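Local coordinates for 16S rRNA (guanine(1405)-N(7))-methyltransferase (Klebsiella pneumoniae, PDB 6PI9), which probably methylates the N7 position of guanine 1405 in 16S rRNA, using S-adenosyl-L-methionine, and so confers resistance to various aminoglycosides, at residues Leu201-Pro214 and Tyr229-Leu241. Numbering follows the deposited sequence.
Sequences LASLRAPRLVVTFP and YADWFERILPDTL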
ATOM      1  N   LEU A 201      -8.541  18.038 -12.687  1.00 36.21           N
ATOM      2  CA  LEU A 201      -9.582  18.826 -12.016  1.00 34.59           C
ATOM      3  C   LEU A 201     -10.088  19.964 -12.895  1.00 43.33           C
ATOM      4  O   LEU A 201     -11.298  20.241 -12.940  1.00 44.74           O
ATOM      5  CB  LEU A 201      -9.022  19.381 -10.695  1.00 32.14           C
ATOM      6  CG  LEU A 201      -8.689  18.392  -9.580  1.00 32.74           C
ATOM      7  CD1 LEU A 201      -7.794  19.078  -8.572  1.00 32.01           C
ATOM      8  CD2 LEU A 201      -9.934  17.859  -8.838  1.00 33.64           C
ATOM      9  N   ALA A 202      -9.183  20.657 -13.596  1.00 41.14           N
ATOM     10  CA  ALA A 202      -9.597  21.820 -14.385  1.00 45.04           C
ATOM     11  C   ALA A 202     -10.412  21.456 -15.628  1.00 44.28           C
ATOM     12  O   ALA A 202     -11.072  22.336 -16.199  1.00 49.25           O
ATOM     13  CB  ALA A 202      -8.373  22.633 -14.816  1.00 46.57           C
ATOM     14  N   SER A 203     -10.380  20.202 -16.070  1.00 42.83           N
ATOM     15  CA  SER A 203     -10.981  19.828 -17.348  1.00 46.69           C
ATOM     16  C   SER A 203     -12.229  18.956 -17.242  1.00 44.23           C
ATOM     17  O   SER A 203     -12.948  18.811 -18.257  1.00 43.47           O
ATOM     18  CB  SER A 203      -9.956  19.087 -18.225  1.00 58.30           C
ATOM     19  OG  SER A 203      -8.850  19.911 -18.561  1.00 65.26           O
ATOM     20  N   LEU A 204     -12.495  18.350 -16.078  1.00 40.78           N
ATOM     21  CA  LEU A 204     -13.695  17.533 -15.917  1.00 42.73           C
ATOM     22  C   LEU A 204     -14.963  18.343 -16.188  1.00 49.26           C
ATOM     23  O   LEU A 204     -15.075  19.513 -15.805  1.00 52.15           O
ATOM     24  CB  LEU A 204     -13.727  16.936 -14.508  1.00 42.63           C
ATOM     25  CG  LEU A 204     -12.754  15.776 -14.345  1.00 40.99           C
ATOM     26  CD1 LEU A 204     -12.645  15.384 -12.863  1.00 35.30           C
ATOM     27  CD2 LEU A 204     -13.123  14.556 -15.235  1.00 43.00           C
ATOM     28  N   ARG A 205     -15.917  17.723 -16.874  1.00 45.82           N
ATOM     29  CA  ARG A 205     -17.140  18.433 -17.254  1.00 57.27           C
ATOM     30  C   ARG A 205     -18.259  18.135 -16.267  1.00 61.05           C
ATOM     31  O   ARG A 205     -19.348  17.738 -16.668  1.00 69.99           O
ATOM     32  CB  ARG A 205     -17.543  18.051 -18.674  1.00 64.06           C
ATOM     33  CG  ARG A 205     -16.557  18.472 -19.752  1.00 69.93           C
ATOM     34  CD  ARG A 205     -16.871  17.750 -21.054  1.00 77.04           C
ATOM     35  NE  ARG A 205     -16.070  18.239 -22.175  1.00 83.49           N
ATOM     36  CZ  ARG A 205     -16.064  17.691 -23.393  1.00 86.86           C
ATOM     37  NH1 ARG A 205     -16.812  16.623 -23.651  1.00 83.90           N
ATOM     38  NH2 ARG A 205     -15.314  18.215 -24.362  1.00 90.82           N
ATOM     39  N   ALA A 206     -17.987  18.268 -14.964  1.00 51.35           N
ATOM     40  CA  ALA A 206     -19.002  18.094 -13.929  1.00 47.49           C
ATOM     41  C   ALA A 206     -18.900  19.294 -12.988  1.00 49.71           C
ATOM     42  O   ALA A 206     -17.777  19.698 -12.612  1.00 51.95           O
ATOM     43  CB  ALA A 206     -18.829  16.786 -13.143  1.00 45.87           C
ATOM     44  N   PRO A 207     -20.029  19.871 -12.578  1.00 48.91           N
ATOM     45  CA  PRO A 207     -19.961  21.065 -11.727  1.00 48.66           C
ATOM     46  C   PRO A 207     -19.621  20.781 -10.278  1.00 52.62           C
ATOM     47  O   PRO A 207     -19.273  21.731  -9.554  1.00 51.56           O
ATOM     48  CB  PRO A 207     -21.371  21.646 -11.843  1.00 54.65           C
ATOM     49  CG  PRO A 207     -22.229  20.477 -12.129  1.00 54.59           C
ATOM     50  CD  PRO A 207     -21.411  19.574 -13.000  1.00 51.84           C
ATOM     51  N   ARG A 208     -19.742  19.532  -9.808  1.00 43.94           N
ATOM     52  CA  ARG A 208     -19.451  19.223  -8.410  1.00 46.26           C
ATOM     53  C   ARG A 208     -18.479  18.069  -8.408  1.00 44.09           C
ATOM     54  O   ARG A 208     -18.641  17.141  -9.196  1.00 41.76           O
ATOM     55  CB  ARG A 208     -20.712  18.851  -7.620  1.00 43.97           C
ATOM     56  CG  ARG A 208     -21.548  20.088  -7.244  1.00 50.88           C
ATOM     57  CD  ARG A 208     -22.992  19.770  -6.956  1.00 56.26           C
ATOM     58  NE  ARG A 208     -23.639  20.701  -6.003  1.00 69.73           N
ATOM     59  CZ  ARG A 208     -23.752  22.021  -6.164  1.00 77.15           C
ATOM     60  NH1 ARG A 208     -23.206  22.626  -7.226  1.00 78.38           N
ATOM     61  NH2 ARG A 208     -24.394  22.751  -5.247  1.00 79.35           N
ATOM     62  N   LEU A 209     -17.473  18.125  -7.528  1.00 38.12           N
ATOM     63  CA  LEU A 209     -16.448  17.098  -7.423  1.00 36.43           C
ATOM     64  C   LEU A 209     -16.358  16.679  -5.966  1.00 35.99           C
ATOM     65  O   LEU A 209     -16.482  17.519  -5.070  1.00 39.28           O
ATOM     66  CB  LEU A 209     -15.060  17.594  -7.864  1.00 36.09           C
ATOM     67  CG  LEU A 209     -15.029  18.306  -9.212  1.00 42.80           C
ATOM     68  CD1 LEU A 209     -13.604  18.733  -9.459  1.00 43.92           C
ATOM     69  CD2 LEU A 209     -15.508  17.402 -10.379  1.00 46.07           C
ATOM     70  N   VAL A 210     -16.145  15.390  -5.731  1.00 32.50           N
ATOM     71  CA  VAL A 210     -15.829  14.869  -4.394  1.00 30.46           C
ATOM     72  C   VAL A 210     -14.419  14.360  -4.469  1.00 29.24           C
ATOM     73  O   VAL A 210     -14.146  13.424  -5.225  1.00 30.59           O
ATOM     74  CB  VAL A 210     -16.787  13.741  -3.978  1.00 31.73           C
ATOM     75  CG1 VAL A 210     -16.392  13.195  -2.580  1.00 36.02           C
ATOM     76  CG2 VAL A 210     -18.223  14.267  -3.991  1.00 37.74           C
ATOM     77  N   VAL A 211     -13.505  14.966  -3.710  1.00 27.27           N
ATOM     78  CA  VAL A 211     -12.076  14.630  -3.804  1.00 24.57           C
ATOM     79  C   VAL A 211     -11.643  14.149  -2.438  1.00 28.88           C
ATOM     80  O   VAL A 211     -11.928  14.821  -1.441  1.00 29.79           O
ATOM     81  CB  VAL A 211     -11.233  15.857  -4.213  1.00 29.98           C
ATOM     82  CG1 VAL A 211      -9.701  15.528  -4.198  1.00 28.42           C
ATOM     83  CG2 VAL A 211     -11.720  16.453  -5.575  1.00 36.20           C
ATOM     84  N   THR A 212     -11.046  12.959  -2.352  1.00 28.17           N
ATOM     85  CA  THR A 212     -10.698  12.466  -1.028  1.00 25.81           C
ATOM     86  C   THR A 212      -9.260  11.979  -0.951  1.00 27.77           C
ATOM     87  O   THR A 212      -8.634  11.599  -1.947  1.00 27.73           O
ATOM     88  CB  THR A 212     -11.596  11.330  -0.549  1.00 28.71           C
ATOM     89  OG1 THR A 212     -11.184  10.123  -1.201  1.00 29.47           O
ATOM     90  CG2 THR A 212     -13.050  11.655  -0.849  1.00 26.89           C
ATOM     91  N   PHE A 213      -8.764  11.921   0.296  1.00 26.16           N
ATOM     92  CA  PHE A 213      -7.383  11.482   0.519  1.00 27.25           C
ATOM     93  C   PHE A 213      -7.358  10.512   1.691  1.00 29.21           C
ATOM     94  O   PHE A 213      -8.118  10.673   2.638  1.00 30.15           O
ATOM     95  CB  PHE A 213      -6.466  12.680   0.896  1.00 27.69           C
ATOM     96  CG  PHE A 213      -6.392  13.723  -0.181  1.00 26.56           C
ATOM     97  CD1 PHE A 213      -5.393  13.649  -1.151  1.00 24.63           C
ATOM     98  CD2 PHE A 213      -7.326  14.776  -0.230  1.00 28.02           C
ATOM     99  CE1 PHE A 213      -5.323  14.630  -2.176  1.00 29.13           C
ATOM    100  CE2 PHE A 213      -7.280  15.757  -1.255  1.00 25.65           C
ATOM    101  CZ  PHE A 213      -6.259  15.686  -2.237  1.00 27.97           C
ATOM    102  N   PRO A 214      -6.486   9.522   1.659  1.00 31.82           N
ATOM    103  CA  PRO A 214      -6.360   8.653   2.831  1.00 36.86           C
ATOM    104  C   PRO A 214      -5.603   9.379   3.934  1.00 40.76           C
ATOM    105  O   PRO A 214      -4.633  10.095   3.682  1.00 46.76           O
ATOM    106  CB  PRO A 214      -5.570   7.452   2.303  1.00 42.20           C
ATOM    107  CG  PRO A 214      -4.725   8.063   1.135  1.00 40.17           C
ATOM    108  CD  PRO A 214      -5.540   9.213   0.567  1.00 34.41           C
ATOM    109  N   TYR A 229      -1.582  16.424   2.739  1.00 31.74           N
ATOM    110  CA  TYR A 229      -2.503  16.368   1.591  1.00 30.55           C
ATOM    111  C   TYR A 229      -3.365  17.628   1.492  1.00 33.26           C
ATOM    112  O   TYR A 229      -3.673  18.112   0.381  1.00 31.34           O
ATOM    113  CB  TYR A 229      -3.417  15.156   1.754  1.00 31.33           C
ATOM    114  CG  TYR A 229      -2.720  13.872   1.437  1.00 31.17           C
ATOM    115  CD1 TYR A 229      -1.839  13.805   0.363  1.00 31.98           C
ATOM    116  CD2 TYR A 229      -2.999  12.703   2.170  1.00 35.74           C
ATOM    117  CE1 TYR A 229      -1.218  12.593   0.053  1.00 34.13           C
ATOM    118  CE2 TYR A 229      -2.398  11.487   1.868  1.00 32.60           C
ATOM    119  CZ  TYR A 229      -1.497  11.454   0.815  1.00 38.90           C
ATOM    120  OH  TYR A 229      -0.898  10.230   0.478  1.00 42.35           O
ATOM    121  N   ALA A 230      -3.873  18.091   2.630  1.00 31.86           N
ATOM    122  CA  ALA A 230      -4.698  19.307   2.632  1.00 31.94           C
ATOM    123  C   ALA A 230      -3.924  20.503   2.082  1.00 36.10           C
ATOM    124  O   ALA A 230      -4.425  21.264   1.233  1.00 34.62           O
ATOM    125  CB  ALA A 230      -5.189  19.586   4.066  1.00 33.90           C
ATOM    126  N   ASP A 231      -2.696  20.700   2.562  1.00 36.41           N
ATOM    127  CA  ASP A 231      -1.899  21.818   2.073  1.00 35.87           C
ATOM    128  C   ASP A 231      -1.648  21.681   0.586  1.00 34.14           C
ATOM    129  O   ASP A 231      -1.690  22.675  -0.168  1.00 33.40           O
ATOM    130  CB  ASP A 231      -0.544  21.897   2.778  1.00 35.44           C
ATOM    131  CG  ASP A 231      -0.617  22.313   4.237  1.00 40.82           C
ATOM    132  OD1 ASP A 231      -1.598  22.926   4.718  1.00 39.32           O
ATOM    133  OD2 ASP A 231       0.381  21.996   4.914  1.00 43.55           O
ATOM    134  N   TRP A 232      -1.336  20.460   0.141  1.00 30.91           N
ATOM    135  CA  TRP A 232      -1.030  20.257  -1.261  1.00 30.52           C
ATOM    136  C   TRP A 232      -2.259  20.515  -2.101  1.00 35.02           C
ATOM    137  O   TRP A 232      -2.209  21.234  -3.122  1.00 35.45           O
ATOM    138  CB  TRP A 232      -0.537  18.814  -1.478  1.00 29.43           C
ATOM    139  CG  TRP A 232      -0.377  18.455  -2.927  1.00 34.14           C
ATOM    140  CD1 TRP A 232       0.729  18.722  -3.732  1.00 34.04           C
ATOM    141  CD2 TRP A 232      -1.326  17.780  -3.755  1.00 31.42           C
ATOM    142  NE1 TRP A 232       0.488  18.260  -4.996  1.00 31.93           N
ATOM    143  CE2 TRP A 232      -0.742  17.652  -5.038  1.00 30.27           C
ATOM    144  CE3 TRP A 232      -2.599  17.229  -3.528  1.00 31.07           C
ATOM    145  CZ2 TRP A 232      -1.392  17.061  -6.080  1.00 29.51           C
ATOM    146  CZ3 TRP A 232      -3.248  16.585  -4.589  1.00 35.81           C
ATOM    147  CH2 TRP A 232      -2.643  16.520  -5.848  1.00 37.12           C
ATOM    148  N   PHE A 233      -3.379  19.944  -1.675  1.00 29.47           N
ATOM    149  CA  PHE A 233      -4.609  20.157  -2.422  1.00 34.32           C
ATOM    150  C   PHE A 233      -4.946  21.645  -2.509  1.00 36.05           C
ATOM    151  O   PHE A 233      -5.304  22.158  -3.586  1.00 38.84           O
ATOM    152  CB  PHE A 233      -5.750  19.363  -1.769  1.00 35.78           C
ATOM    153  CG  PHE A 233      -7.047  19.414  -2.559  1.00 32.86           C
ATOM    154  CD1 PHE A 233      -7.081  18.952  -3.855  1.00 32.76           C
ATOM    155  CD2 PHE A 233      -8.211  19.908  -1.983  1.00 35.66           C
ATOM    156  CE1 PHE A 233      -8.272  18.962  -4.584  1.00 35.93           C
ATOM    157  CE2 PHE A 233      -9.425  19.924  -2.727  1.00 40.69           C
ATOM    158  CZ  PHE A 233      -9.420  19.433  -4.022  1.00 35.13           C
ATOM    159  N   GLU A 234      -4.832  22.370  -1.404  1.00 34.99           N
ATOM    160  CA  GLU A 234      -5.242  23.770  -1.486  1.00 39.56           C
ATOM    161  C   GLU A 234      -4.316  24.538  -2.412  1.00 42.42           C
ATOM    162  O   GLU A 234      -4.740  25.511  -3.047  1.00 41.04           O
ATOM    163  CB  GLU A 234      -5.280  24.400  -0.102  1.00 45.55           C
ATOM    164  CG  GLU A 234      -5.962  23.518   0.935  1.00 65.49           C
ATOM    165  CD  GLU A 234      -7.483  23.628   1.057  1.00 78.68           C
ATOM    166  OE1 GLU A 234      -7.980  23.238   2.146  1.00 81.71           O
ATOM    167  OE2 GLU A 234      -8.169  24.072   0.106  1.00 80.49           O
ATOM    168  N   ARG A 235      -3.089  24.061  -2.576  1.00 38.04           N
ATOM    169  CA  ARG A 235      -2.138  24.752  -3.422  1.00 41.77           C
ATOM    170  C   ARG A 235      -2.369  24.422  -4.896  1.00 42.76           C
ATOM    171  O   ARG A 235      -2.238  25.294  -5.759  1.00 44.21           O
ATOM    172  CB  ARG A 235      -0.718  24.380  -2.999  1.00 45.03           C
ATOM    173  CG  ARG A 235       0.328  24.881  -3.938  1.00 54.58           C
ATOM    174  CD  ARG A 235       1.712  24.804  -3.335  1.00 62.44           C
ATOM    175  NE  ARG A 235       2.154  23.440  -3.058  1.00 66.19           N
ATOM    176  CZ  ARG A 235       2.643  22.616  -3.986  1.00 69.80           C
ATOM    177  NH1 ARG A 235       2.704  23.014  -5.259  1.00 70.21           N
ATOM    178  NH2 ARG A 235       3.057  21.393  -3.655  1.00 69.37           N
ATOM    179  N   ILE A 236      -2.752  23.197  -5.219  1.00 36.70           N
ATOM    180  CA  ILE A 236      -2.880  22.860  -6.649  1.00 38.09           C
ATOM    181  C   ILE A 236      -4.297  23.081  -7.153  1.00 41.51           C
ATOM    182  O   ILE A 236      -4.526  23.049  -8.373  1.00 42.50           O
ATOM    183  CB  ILE A 236      -2.442  21.426  -6.963  1.00 37.59           C
ATOM    184  CG1 ILE A 236      -3.361  20.400  -6.295  1.00 38.27           C
ATOM    185  CG2 ILE A 236      -0.957  21.200  -6.532  1.00 39.42           C
ATOM    186  CD1 ILE A 236      -4.375  19.712  -7.209  1.00 40.20           C
ATOM    187  N   LEU A 237      -5.262  23.294  -6.272  1.00 37.51           N
ATOM    188  CA  LEU A 237      -6.636  23.391  -6.757  1.00 39.35           C
ATOM    189  C   LEU A 237      -6.760  24.522  -7.790  1.00 40.98           C
ATOM    190  O   LEU A 237      -6.454  25.671  -7.470  1.00 42.05           O
ATOM    191  CB  LEU A 237      -7.601  23.654  -5.597  1.00 39.81           C
ATOM    192  CG  LEU A 237      -9.080  23.735  -6.002  1.00 41.31           C
ATOM    193  CD1 LEU A 237      -9.534  22.350  -6.445  1.00 43.74           C
ATOM    194  CD2 LEU A 237      -9.907  24.219  -4.820  1.00 44.02           C
ATOM    195  N   PRO A 238      -7.247  24.255  -9.004  1.00 37.68           N
ATOM    196  CA  PRO A 238      -7.448  25.346  -9.985  1.00 39.74           C
ATOM    197  C   PRO A 238      -8.339  26.466  -9.462  1.00 47.23           C
ATOM    198  O   PRO A 238      -9.297  26.231  -8.724  1.00 47.55           O
ATOM    199  CB  PRO A 238      -8.107  24.634 -11.170  1.00 40.38           C
ATOM    200  CG  PRO A 238      -7.689  23.196 -11.045  1.00 40.37           C
ATOM    201  CD  PRO A 238      -7.613  22.942  -9.548  1.00 39.48           C
ATOM    202  N   ASP A 239      -8.044  27.701  -9.892  1.00 51.02           N
ATOM    203  CA  ASP A 239      -8.794  28.850  -9.384  1.00 59.47           C
ATOM    204  C   ASP A 239     -10.257  28.834  -9.806  1.00 59.84           C
ATOM    205  O   ASP A 239     -11.075  29.548  -9.203  1.00 61.47           O
ATOM    206  CB  ASP A 239      -8.183  30.184  -9.850  1.00 69.76           C
ATOM    207  CG  ASP A 239      -6.765  30.400  -9.348  1.00 77.29           C
ATOM    208  OD1 ASP A 239      -6.373  29.807  -8.309  1.00 81.96           O
ATOM    209  OD2 ASP A 239      -6.050  31.206  -9.986  1.00 80.71           O
ATOM    210  N   THR A 240     -10.596  28.078 -10.854  1.00 56.58           N
ATOM    211  CA  THR A 240     -11.981  27.959 -11.281  1.00 57.94           C
ATOM    212  C   THR A 240     -12.813  27.104 -10.335  1.00 53.20           C
ATOM    213  O   THR A 240     -14.026  27.024 -10.523  1.00 53.26           O
ATOM    214  CB  THR A 240     -12.053  27.369 -12.688  1.00 58.79           C
ATOM    215  OG1 THR A 240     -11.279  26.162 -12.734  1.00 53.28           O
ATOM    216  CG2 THR A 240     -11.523  28.348 -13.708  1.00 63.74           C
ATOM    217  N   LEU A 241     -12.195  26.463  -9.334  1.00 46.36           N
ATOM    218  CA  LEU A 241     -12.880  25.575  -8.411  1.00 47.44           C
ATOM    219  C   LEU A 241     -12.817  26.158  -7.008  1.00 51.76           C
ATOM    220  O   LEU A 241     -11.904  26.922  -6.679  1.00 52.45           O
ATOM    221  CB  LEU A 241     -12.239  24.189  -8.424  1.00 47.37           C
ATOM    222  CG  LEU A 241     -12.269  23.521  -9.810  1.00 47.42           C
ATOM    223  CD1 LEU A 241     -11.662  22.110  -9.741  1.00 43.64           C
ATOM    224  CD2 LEU A 241     -13.694  23.456 -10.233  1.00 48.75           C
TER
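Phe213, Tyr229 and Phe233 form an aromatic cluster that seats helix 225-236 on strand 208-214, a strand of the mixed, Rossmann-like methyltransferase sheet. The axes of 208-214 and 229-236 run roughly antiparallel, at 149°, and the contact illustrates how packing, with no hydrogen bond between the two segments, joins a helix to a sheet. The Phe213 ring directs its edge at the face of Phe233 in an offset edge-to-face pair, planes at 63°. Tyr229 CB covers one face of Phe213 as a CH-pi contact, 4.2 Å from the ring centroid, whereas the Phe213 and Tyr229 rings are so displaced that they scarcely overlap. Phe233, its CG anti to the backbone N (chi1 -174°), reaches Val211: Phe233 CE1 lies 3.7 Å from Val211 CG1. Tyr255 of strand 252-259 also meets its ring.

Among the aliphatic contacts, Leu201 CD1 meets Ile236 CD1 at 3.7 Å and also packs on Pro238 CD, while Ala202 CB rests on Pro238 CG. At the end of the type I turn Pro238-Leu241, Leu241 CD1 lies 3.9 Å from Leu209 CD1. Near the cofactor site, the buried Pro214 O, lacking any hydrogen-bond partner, sits 3.2 Å from Tyr229 CE2, at the ring edge.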